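Local structure of yersinopine synthase (Yersinia pestis, 6C4M) at residues Q36-S42 and Q84-V89; L146-L151 and I465-W470; A272-P276 and L438-R444. The protein catalyses the NADPH-dependent reductive condensation of pyruvate with an amino acid-derived intermediate, the last step in making the metallophore yersinopine. All blocks are in the same frame, centred on the assembly; numbering follows the deposited sequence.

Contact 1 (Q36-S42 and Q84-V89); sequences QLAVDIS and QKESSV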
loop_
_atom_site.group_PDB
_atom_site.type_symbol
_atom_site.label_atom_id
_atom_site.label_comp_id
_atom_site.label_asym_id
_atom_site.label_seq_id
_atom_site.Cartn_x
_atom_site.Cartn_y
_atom_site.Cartn_z
ATOM N N GLN A 36 -15.123 -23.508 -21.152
ATOM C CA GLN A 36 -15.049 -22.317 -21.999
ATOM C C GLN A 36 -14.445 -22.658 -23.354
ATOM O O GLN A 36 -14.924 -22.202 -24.400
ATOM C CB GLN A 36 -14.206 -21.238 -21.348
ATOM C CG GLN A 36 -14.022 -19.962 -22.230
ATOM C CD GLN A 36 -15.302 -19.151 -22.388
ATOM O OE1 GLN A 36 -15.941 -18.761 -21.398
ATOM N NE2 GLN A 36 -15.684 -18.897 -23.635
ATOM N N LEU A 37 -13.324 -23.383 -23.329
ATOM C CA LEU A 37 -12.645 -23.786 -24.551
ATOM C C LEU A 37 -13.573 -24.582 -25.450
ATOM O O LEU A 37 -13.649 -24.329 -26.654
ATOM C CB LEU A 37 -11.410 -24.612 -24.204
ATOM C CG LEU A 37 -10.590 -25.227 -25.334
ATOM C CD1 LEU A 37 -9.978 -24.160 -26.220
ATOM C CD2 LEU A 37 -9.515 -26.109 -24.706
ATOM N N ALA A 38 -14.273 -25.568 -24.883
ATOM C CA ALA A 38 -15.141 -26.406 -25.708
ATOM C C ALA A 38 -16.217 -25.583 -26.395
ATOM O O ALA A 38 -16.536 -25.821 -27.568
ATOM C CB ALA A 38 -15.780 -27.501 -24.864
ATOM N N VAL A 39 -16.800 -24.617 -25.677
ATOM C CA VAL A 39 -17.801 -23.744 -26.289
ATOM C C VAL A 39 -17.174 -22.937 -27.413
ATOM O O VAL A 39 -17.747 -22.811 -28.502
ATOM C CB VAL A 39 -18.428 -22.837 -25.214
ATOM C CG1 VAL A 39 -19.194 -21.675 -25.845
ATOM C CG2 VAL A 39 -19.338 -23.654 -24.323
ATOM N N ASP A 40 -15.973 -22.403 -27.171
ATOM C CA ASP A 40 -15.293 -21.591 -28.174
ATOM C C ASP A 40 -14.987 -22.390 -29.442
ATOM O O ASP A 40 -15.096 -21.862 -30.558
ATOM C CB ASP A 40 -14.020 -21.004 -27.570
ATOM C CG ASP A 40 -14.310 -19.811 -26.646
ATOM O OD1 ASP A 40 -15.446 -19.294 -26.700
ATOM O OD2 ASP A 40 -13.420 -19.402 -25.876
ATOM N N ILE A 41 -14.615 -23.668 -29.300
ATOM C CA ILE A 41 -14.346 -24.482 -30.483
ATOM C C ILE A 41 -15.641 -24.755 -31.240
ATOM O O ILE A 41 -15.706 -24.614 -32.466
ATOM C CB ILE A 41 -13.643 -25.793 -30.086
ATOM C CG1 ILE A 41 -12.291 -25.483 -29.443
ATOM C CG2 ILE A 41 -13.458 -26.688 -31.327
ATOM C CD1 ILE A 41 -11.603 -26.679 -28.863
ATOM N N SER A 42 -16.680 -25.175 -30.517
ATOM C CA SER A 42 -17.977 -25.466 -31.114
ATOM C C SER A 42 -18.595 -24.230 -31.766
ATOM O O SER A 42 -19.343 -24.345 -32.746
ATOM C CB SER A 42 -18.906 -26.024 -30.034
ATOM O OG SER A 42 -20.125 -26.502 -30.577
ATOM N N GLN A 84 -19.770 -13.376 -24.304
ATOM C CA GLN A 84 -20.091 -14.728 -23.845
ATOM C C GLN A 84 -21.426 -14.695 -23.111
ATOM O O GLN A 84 -21.527 -14.111 -22.027
ATOM C CB GLN A 84 -18.993 -15.279 -22.929
ATOM C CG GLN A 84 -19.174 -16.740 -22.583
ATOM C CD GLN A 84 -19.210 -17.621 -23.817
ATOM O OE1 GLN A 84 -18.230 -17.713 -24.559
ATOM N NE2 GLN A 84 -20.358 -18.239 -24.069
ATOM N N LYS A 85 -22.436 -15.332 -23.685
ATOM C CA LYS A 85 -23.750 -15.464 -23.080
ATOM C C LYS A 85 -23.955 -16.922 -22.681
ATOM O O LYS A 85 -23.022 -17.733 -22.719
ATOM C CB LYS A 85 -24.840 -14.985 -24.049
ATOM C CG LYS A 85 -24.676 -13.556 -24.558
ATOM C CD LYS A 85 -24.655 -12.544 -23.431
ATOM C CE LYS A 85 -24.853 -11.117 -23.959
ATOM N NZ LYS A 85 -23.865 -10.744 -25.018
ATOM N N GLU A 86 -25.181 -17.263 -22.294
ATOM C CA GLU A 86 -25.485 -18.634 -21.912
ATOM C C GLU A 86 -25.318 -19.546 -23.114
ATOM O O GLU A 86 -25.937 -19.330 -24.162
ATOM C CB GLU A 86 -26.898 -18.738 -21.345
ATOM C CG GLU A 86 -27.077 -17.937 -20.057
ATOM C CD GLU A 86 -28.459 -18.088 -19.449
ATOM O OE1 GLU A 86 -28.719 -17.442 -18.407
ATOM O OE2 GLU A 86 -29.280 -18.851 -20.004
ATOM N N SER A 87 -24.461 -20.551 -22.963
ATOM C CA SER A 87 -24.140 -21.467 -24.042
ATOM C C SER A 87 -24.084 -22.885 -23.506
ATOM O O SER A 87 -23.890 -23.124 -22.308
ATOM C CB SER A 87 -22.797 -21.143 -24.697
ATOM O OG SER A 87 -22.711 -19.790 -25.076
ATOM N N SER A 88 -24.236 -23.821 -24.432
ATOM C CA SER A 88 -24.142 -25.242 -24.161
ATOM C C SER A 88 -23.354 -25.885 -25.287
ATOM O O SER A 88 -23.414 -25.429 -26.431
ATOM C CB SER A 88 -25.519 -25.890 -24.083
ATOM O OG SER A 88 -26.157 -25.818 -25.339
ATOM N N VAL A 89 -22.631 -26.959 -24.970
ATOM C CA VAL A 89 -21.810 -27.639 -25.965
ATOM C C VAL A 89 -21.847 -29.136 -25.711
ATOM O O VAL A 89 -21.764 -29.593 -24.566
ATOM C CB VAL A 89 -20.361 -27.111 -25.962
ATOM C CG1 VAL A 89 -19.706 -27.339 -24.604
ATOM C CG2 VAL A 89 -19.564 -27.774 -27.067
#

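Contact 2 (L146-L151 and I465-W470); sequences LMVQNL and IIEQQW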
loop_
_atom_site.group_PDB
_atom_site.type_symbol
_atom_site.label_atom_id
_atom_site.label_comp_id
_atom_site.label_asym_id
_atom_site.label_seq_id
_atom_site.Cartn_x
_atom_site.Cartn_y
_atom_site.Cartn_z
ATOM N N LEU A 146 9.611 -27.177 -25.806
ATOM C CA LEU A 146 10.774 -27.997 -26.081
ATOM C C LEU A 146 10.576 -29.412 -25.550
ATOM O O LEU A 146 10.943 -30.385 -26.209
ATOM C CB LEU A 146 12.009 -27.375 -25.437
ATOM C CG LEU A 146 12.602 -26.172 -26.124
ATOM C CD1 LEU A 146 13.569 -25.426 -25.194
ATOM C CD2 LEU A 146 13.299 -26.585 -27.404
ATOM N N MET A 147 10.028 -29.537 -24.336
ATOM C CA MET A 147 9.803 -30.848 -23.743
ATOM C C MET A 147 8.834 -31.666 -24.589
ATOM O O MET A 147 9.093 -32.832 -24.912
ATOM C CB MET A 147 9.257 -30.674 -22.332
ATOM C CG MET A 147 9.503 -31.850 -21.398
ATOM S SD MET A 147 8.133 -32.015 -20.225
ATOM C CE MET A 147 7.062 -32.776 -21.513
ATOM N N VAL A 148 7.695 -31.073 -24.930
ATOM C CA VAL A 148 6.709 -31.767 -25.759
ATOM C C VAL A 148 7.292 -32.138 -27.120
ATOM O O VAL A 148 7.022 -33.233 -27.639
ATOM C CB VAL A 148 5.449 -30.902 -25.888
ATOM C CG1 VAL A 148 4.466 -31.468 -26.912
ATOM C CG2 VAL A 148 4.840 -30.785 -24.509
ATOM N N GLN A 149 8.067 -31.242 -27.742
ATOM C CA GLN A 149 8.695 -31.593 -29.018
ATOM C C GLN A 149 9.506 -32.865 -28.884
ATOM O O GLN A 149 9.489 -33.749 -29.762
ATOM C CB GLN A 149 9.642 -30.498 -29.498
ATOM C CG GLN A 149 9.041 -29.296 -30.138
ATOM C CD GLN A 149 10.146 -28.388 -30.624
ATOM O OE1 GLN A 149 10.382 -27.352 -30.038
ATOM N NE2 GLN A 149 10.877 -28.817 -31.649
ATOM N N ASN A 150 10.309 -32.916 -27.824
ATOM C CA ASN A 150 11.210 -34.043 -27.633
ATOM C C ASN A 150 10.433 -35.348 -27.544
ATOM O O ASN A 150 10.790 -36.345 -28.181
ATOM C CB ASN A 150 12.043 -33.821 -26.367
ATOM C CG ASN A 150 13.082 -34.879 -26.178
ATOM O OD1 ASN A 150 12.794 -35.951 -25.658
ATOM N ND2 ASN A 150 14.293 -34.600 -26.628
ATOM N N LEU A 151 9.360 -35.366 -26.747
ATOM C CA LEU A 151 8.568 -36.589 -26.620
ATOM C C LEU A 151 7.937 -36.977 -27.945
ATOM O O LEU A 151 7.915 -38.155 -28.325
ATOM C CB LEU A 151 7.479 -36.407 -25.565
ATOM C CG LEU A 151 7.918 -36.146 -24.109
ATOM C CD1 LEU A 151 6.681 -36.010 -23.219
ATOM C CD2 LEU A 151 8.804 -37.249 -23.584
ATOM N N ILE A 465 15.109 -33.632 -20.495
ATOM C CA ILE A 465 14.487 -33.691 -21.812
ATOM C C ILE A 465 14.561 -32.325 -22.481
ATOM O O ILE A 465 14.949 -32.201 -23.645
ATOM C CB ILE A 465 13.039 -34.200 -21.688
ATOM C CG1 ILE A 465 13.043 -35.674 -21.289
ATOM C CG2 ILE A 465 12.288 -34.006 -22.966
ATOM C CD1 ILE A 465 11.698 -36.137 -20.766
ATOM N N ILE A 466 14.213 -31.277 -21.746
ATOM C CA ILE A 466 14.249 -29.933 -22.315
ATOM C C ILE A 466 15.669 -29.597 -22.778
ATOM O O ILE A 466 15.874 -29.069 -23.878
ATOM C CB ILE A 466 13.707 -28.914 -21.291
ATOM C CG1 ILE A 466 12.216 -29.128 -21.074
ATOM C CG2 ILE A 466 13.894 -27.496 -21.730
ATOM C CD1 ILE A 466 11.698 -28.509 -19.746
ATOM N N GLU A 467 16.671 -29.913 -21.947
ATOM C CA GLU A 467 18.057 -29.628 -22.317
ATOM C C GLU A 467 18.439 -30.367 -23.597
ATOM O O GLU A 467 19.104 -29.802 -24.474
ATOM C CB GLU A 467 19.019 -30.036 -21.192
ATOM C CG GLU A 467 20.493 -29.845 -21.601
ATOM C CD GLU A 467 21.478 -30.390 -20.588
ATOM O OE1 GLU A 467 21.041 -31.037 -19.613
ATOM O OE2 GLU A 467 22.696 -30.179 -20.785
ATOM N N GLN A 468 18.050 -31.643 -23.695
ATOM C CA GLN A 468 18.357 -32.456 -24.873
ATOM C C GLN A 468 17.741 -31.840 -26.118
ATOM O O GLN A 468 18.407 -31.684 -27.145
ATOM C CB GLN A 468 17.858 -33.896 -24.663
ATOM C CG GLN A 468 18.307 -34.895 -25.729
ATOM C CD GLN A 468 17.409 -36.154 -25.803
ATOM O OE1 GLN A 468 16.639 -36.446 -24.884
ATOM N NE2 GLN A 468 17.506 -36.883 -26.904
ATOM N N GLN A 469 16.468 -31.459 -26.037
ATOM C CA GLN A 469 15.816 -30.884 -27.209
ATOM C C GLN A 469 16.483 -29.581 -27.629
ATOM O O GLN A 469 16.726 -29.361 -28.819
ATOM C CB GLN A 469 14.336 -30.665 -26.933
ATOM C CG GLN A 469 13.570 -30.167 -28.150
ATOM C CD GLN A 469 13.593 -31.173 -29.279
ATOM O OE1 GLN A 469 13.636 -32.395 -29.038
ATOM N NE2 GLN A 469 13.593 -30.675 -30.516
ATOM N N TRP A 470 16.769 -28.697 -26.664
ATOM C CA TRP A 470 17.349 -27.393 -26.967
ATOM C C TRP A 470 18.731 -27.524 -27.603
ATOM O O TRP A 470 19.055 -26.808 -28.555
ATOM C CB TRP A 470 17.430 -26.555 -25.688
ATOM C CG TRP A 470 18.073 -25.240 -25.900
ATOM C CD1 TRP A 470 17.479 -24.114 -26.360
ATOM C CD2 TRP A 470 19.443 -24.907 -25.666
ATOM N NE1 TRP A 470 18.387 -23.104 -26.438
ATOM C CE2 TRP A 470 19.603 -23.561 -26.023
ATOM C CE3 TRP A 470 20.550 -25.620 -25.188
ATOM C CZ2 TRP A 470 20.819 -22.889 -25.896
ATOM C CZ3 TRP A 470 21.764 -24.963 -25.084
ATOM C CH2 TRP A 470 21.887 -23.607 -25.437
#

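Contact 3 (A272-P276 and L438-R444); sequences ALFYP and LKAFIDR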
loop_
_atom_site.group_PDB
_atom_site.type_symbol
_atom_site.label_atom_id
_atom_site.label_comp_id
_atom_site.label_asym_id
_atom_site.label_seq_id
_atom_site.Cartn_x
_atom_site.Cartn_y
_atom_site.Cartn_z
ATOM N N ALA A 272 1.659 -19.966 6.779
ATOM C CA ALA A 272 0.210 -20.128 6.669
ATOM C C ALA A 272 -0.136 -21.432 5.968
ATOM O O ALA A 272 -1.110 -22.108 6.312
ATOM C CB ALA A 272 -0.387 -18.946 5.898
ATOM N N LEU A 273 0.663 -21.790 4.984
ATOM C CA LEU A 273 0.399 -22.985 4.197
ATOM C C LEU A 273 0.549 -24.237 5.048
ATOM O O LEU A 273 -0.284 -25.151 4.987
ATOM C CB LEU A 273 1.362 -23.015 3.019
ATOM C CG LEU A 273 1.593 -24.355 2.339
ATOM C CD1 LEU A 273 0.304 -24.751 1.624
ATOM C CD2 LEU A 273 2.745 -24.220 1.376
ATOM N N PHE A 274 1.607 -24.293 5.848
ATOM C CA PHE A 274 1.964 -25.514 6.556
ATOM C C PHE A 274 1.443 -25.584 7.989
ATOM O O PHE A 274 1.584 -26.644 8.619
ATOM C CB PHE A 274 3.482 -25.686 6.568
ATOM C CG PHE A 274 4.057 -26.140 5.258
ATOM C CD1 PHE A 274 3.694 -27.375 4.694
ATOM C CD2 PHE A 274 4.975 -25.357 4.596
ATOM C CE1 PHE A 274 4.239 -27.801 3.472
ATOM C CE2 PHE A 274 5.520 -25.762 3.391
ATOM C CZ PHE A 274 5.157 -27.007 2.822
ATOM N N TYR A 275 0.870 -24.493 8.521
ATOM C CA TYR A 275 0.222 -24.459 9.837
ATOM C C TYR A 275 -1.243 -24.108 9.606
ATOM O O TYR A 275 -1.664 -22.959 9.816
ATOM C CB TYR A 275 0.892 -23.441 10.759
ATOM C CG TYR A 275 2.253 -23.869 11.230
ATOM C CD1 TYR A 275 3.382 -23.597 10.475
ATOM C CD2 TYR A 275 2.409 -24.585 12.434
ATOM C CE1 TYR A 275 4.653 -23.999 10.917
ATOM C CE2 TYR A 275 3.661 -25.008 12.855
ATOM C CZ TYR A 275 4.774 -24.698 12.107
ATOM O OH TYR A 275 6.020 -25.096 12.513
ATOM N N PRO A 276 -2.054 -25.073 9.173
ATOM C CA PRO A 276 -3.393 -24.744 8.664
ATOM C C PRO A 276 -4.298 -24.101 9.672
ATOM O O PRO A 276 -5.379 -23.639 9.287
ATOM C CB PRO A 276 -3.950 -26.105 8.239
ATOM C CG PRO A 276 -3.202 -27.085 9.036
ATOM C CD PRO A 276 -1.814 -26.515 9.177
ATOM N N LEU A 438 8.792 -27.675 3.827
ATOM C CA LEU A 438 8.125 -28.927 3.498
ATOM C C LEU A 438 8.697 -30.072 4.327
ATOM O O LEU A 438 7.949 -30.910 4.842
ATOM C CB LEU A 438 8.282 -29.221 2.005
ATOM C CG LEU A 438 7.717 -30.555 1.519
ATOM C CD1 LEU A 438 6.222 -30.654 1.826
ATOM C CD2 LEU A 438 7.996 -30.811 0.016
ATOM N N LYS A 439 10.021 -30.137 4.456
ATOM C CA LYS A 439 10.612 -31.207 5.263
ATOM C C LYS A 439 10.128 -31.119 6.705
ATOM O O LYS A 439 9.824 -32.140 7.332
ATOM C CB LYS A 439 12.142 -31.143 5.225
ATOM C CG LYS A 439 12.782 -31.582 3.888
ATOM C CD LYS A 439 14.336 -31.572 3.963
ATOM C CE LYS A 439 15.009 -31.854 2.595
ATOM N NZ LYS A 439 16.488 -31.554 2.612
ATOM N N ALA A 440 10.036 -29.901 7.243
ATOM C CA ALA A 440 9.591 -29.742 8.625
ATOM C C ALA A 440 8.144 -30.180 8.770
ATOM O O ALA A 440 7.786 -30.849 9.746
ATOM C CB ALA A 440 9.769 -28.287 9.096
ATOM N N PHE A 441 7.312 -29.882 7.775
ATOM C CA PHE A 441 5.922 -30.327 7.814
ATOM C C PHE A 441 5.817 -31.855 7.765
ATOM O O PHE A 441 5.040 -32.459 8.513
ATOM C CB PHE A 441 5.142 -29.723 6.653
ATOM C CG PHE A 441 3.773 -30.313 6.486
ATOM C CD1 PHE A 441 2.745 -29.959 7.352
ATOM C CD2 PHE A 441 3.525 -31.247 5.494
ATOM C CE1 PHE A 441 1.476 -30.500 7.208
ATOM C CE2 PHE A 441 2.264 -31.803 5.344
ATOM C CZ PHE A 441 1.237 -31.433 6.196
ATOM N N ILE A 442 6.558 -32.495 6.858
ATOM C CA ILE A 442 6.482 -33.950 6.745
ATOM C C ILE A 442 6.866 -34.601 8.071
ATOM O O ILE A 442 6.319 -35.648 8.450
ATOM C CB ILE A 442 7.380 -34.447 5.589
ATOM C CG1 ILE A 442 6.786 -34.007 4.250
ATOM C CG2 ILE A 442 7.595 -36.003 5.665
ATOM C CD1 ILE A 442 7.724 -34.176 3.087
ATOM N N ASP A 443 7.812 -34.003 8.796
ATOM C CA ASP A 443 8.217 -34.573 10.080
ATOM C C ASP A 443 7.114 -34.421 11.125
ATOM O O ASP A 443 6.907 -35.313 11.958
ATOM C CB ASP A 443 9.511 -33.925 10.571
ATOM C CG ASP A 443 10.714 -34.277 9.709
ATOM O OD1 ASP A 443 10.622 -35.236 8.929
ATOM O OD2 ASP A 443 11.760 -33.598 9.821
ATOM N N ARG A 444 6.406 -33.292 11.114
ATOM C CA ARG A 444 5.313 -33.097 12.059
ATOM C C ARG A 444 4.211 -34.125 11.851
ATOM O O ARG A 444 3.674 -34.680 12.818
ATOM C CB ARG A 444 4.745 -31.692 11.909
ATOM C CG ARG A 444 5.662 -30.612 12.399
ATOM C CD ARG A 444 4.874 -29.344 12.695
ATOM N NE ARG A 444 4.410 -28.628 11.492
ATOM C CZ ARG A 444 5.208 -27.925 10.694
ATOM N NH1 ARG A 444 6.518 -27.896 10.918
ATOM N NH2 ARG A 444 4.709 -27.262 9.659
HETATM O O HOH W 1 1.302 -28.613 10.646
#

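Contact 1 (Q36-S42 and Q84-V89)
Gln36 and Gln84 reach for each other from opposite directions. Gln36 NE2 donates to Gln84 OE1 over 3.0 Å. The acceptor lies in the amide plane of Gln36, but the donor sits above the carbonyl plane of Gln84. The two amide planes are 61° apart. The other amide end of Gln84 is held too: its NE2 gives a bond to Lys85 O, on a lone pair of that carbonyl. Together these bonds fix which way the Gln84 amide is turned. Gln36 OE1 is hydrogen-bonded to Thr206 OG1. Gln36 NE2 also bonds weakly to the Asp40 carboxylate, which Tyr169, His237 and Arg236 hold.

The rest of the contact is apolar. Val39 splits its branches: CG1 meets Ser87 CB at 3.8 Å, and CG2 meets Val89 CG1 at 3.7 Å. Val89 spreads its two methyls along the helix. Its CG1 also touches Ala38 CB, while CG2, anti to the backbone N, packs on Ser42 CB at 3.5 Å. Helix 36-42 and strand 87-89 run nearly perpendicular, at 86°. The NADP-binding residues Ala30 to Ala33 run into the start of helix 32-44, the first helix of a Rossmann-type dinucleotide-binding fold.

Contact 2 (L146-L151 and I465-W470)
Met147 packs on Ile465 and Ile466, and Leu146 on Ile466, where two helices cross steeply. The segment axes make an angle of 79° and come within 8.1 Å. This is helix-to-helix packing between helix 144-154 and the C-terminal helix 459-471.

The tight part is apolar. Met147 CB rests on Ile466 CG1 at 3.6 Å, and Met147 CG reaches Ile465 CG2. The rest of the methionine then bends away from the second helix. Leu146 crosses Ile466 at about a right angle, with CD1 near Ile466 CG2 at 4.0 Å. The same CD1 lies beside Trp470 CB. The indole turns off from the contact and gives its NE1 proton to Leu314 O. Leu146 CD2 covers the aliphatic part of Gln469, meeting CG at 3.7 Å. Tyr118 of helix 117-121 adds to this side by touching both Met147 and Ile465, and Ile466 also packs on Thr412 and Leu416 of helix 401-419.

The other side is polar, more open to solvent and only weakly bonded. Its looseness is confined to the amide ends, as at Gln468 and Gln149. Gln468 is exposed, and Asn150, Gln149 and Gln469 are partly so. With chi1 at -175° the Asn150 amide extends toward Gln468 and Gln469. Its ND2 makes two weak bonds, one to Gln469 OE1 and one to Gln468 OE1. The amide planes of Asn150 and Gln468 are 70° apart. Gln149 NE2 and Gln469 NE2 are both donors and do not bond to each other. Even here one apolar group comes close: the Ile465 CG2 methyl lies 3.4 Å from both Asn150 CB and Asn150 OD1.

Contact 3 (A272-P276 and L438-R444)
The chain leaves helical geometry at Tyr275, just after helix 267-274 ends, and Phe274 comes closest to helix 438-444 at Phe441, with 6.4 Å between their CA atoms. Phe274 points its ring at the helix. Its CD1 meets Phe441 CB at 3.4 Å, and its CE1 meets Leu438 CD1 at 3.8 Å. The ring tip, CZ, comes close to Leu438 CA. The Phe274 and Phe441 rings are oblique to each other, with planes at 34° and centroids 5.3 Å apart.

Arg444 closes the outer side. Its guanidinium lies flat on the Tyr275 ring, with planes 15° apart and centres separated by 4.1 Å. This is an off-centre cation-pi stack: NH2 sits over the ring face toward its rim, and the tyrosine hydroxyl lies over the guanidinium. Phe441 CA lies on the other guanidinium face, toward its rim. The bend of the arginine chain at chi3 (-73°) helps turn the group back onto the ring. At its edge, NH2 makes a weak bond of 3.4 Å to Phe274 O. A water bridges the same carbonyl to Arg444 NE, donating to Phe274 O at 2.8 Å. The carbonyl at the helix end is therefore gripped twice from Arg444, once directly and once through water.

Phe274 also packs on Phe434 and Ala437 of helix 425-445 and on Val389 and Leu399. Trp397, in strand 397-398, meets the Phe441 ring edge-to-face. The contact thus joins the end of helix 267-274 to helix 425-445, beside the small antiparallel pair of strands 390-391 and 397-398.

In the fold
The three contacts are well separated, and none touches another. Contact 1 lies nearest the cofactor: the Gln36 side chain is about 8 Å from the bound NADP and about 4 Å from the side chain of Thr172, an NADP-binding residue. In contacts 2 and 3 the side chains of Met147 and Leu438 are each about 14 Å from the NADP. Contacts 1 and 3 lie on opposite sides of the chain's centre, with their own centres 41 Å apart. Contact 2 is 33 Å from contact 1 and 34 Å from contact 3, centre to centre. Helices 425-445 (contact 3) and 459-471 (contact 2) follow each other in the chain.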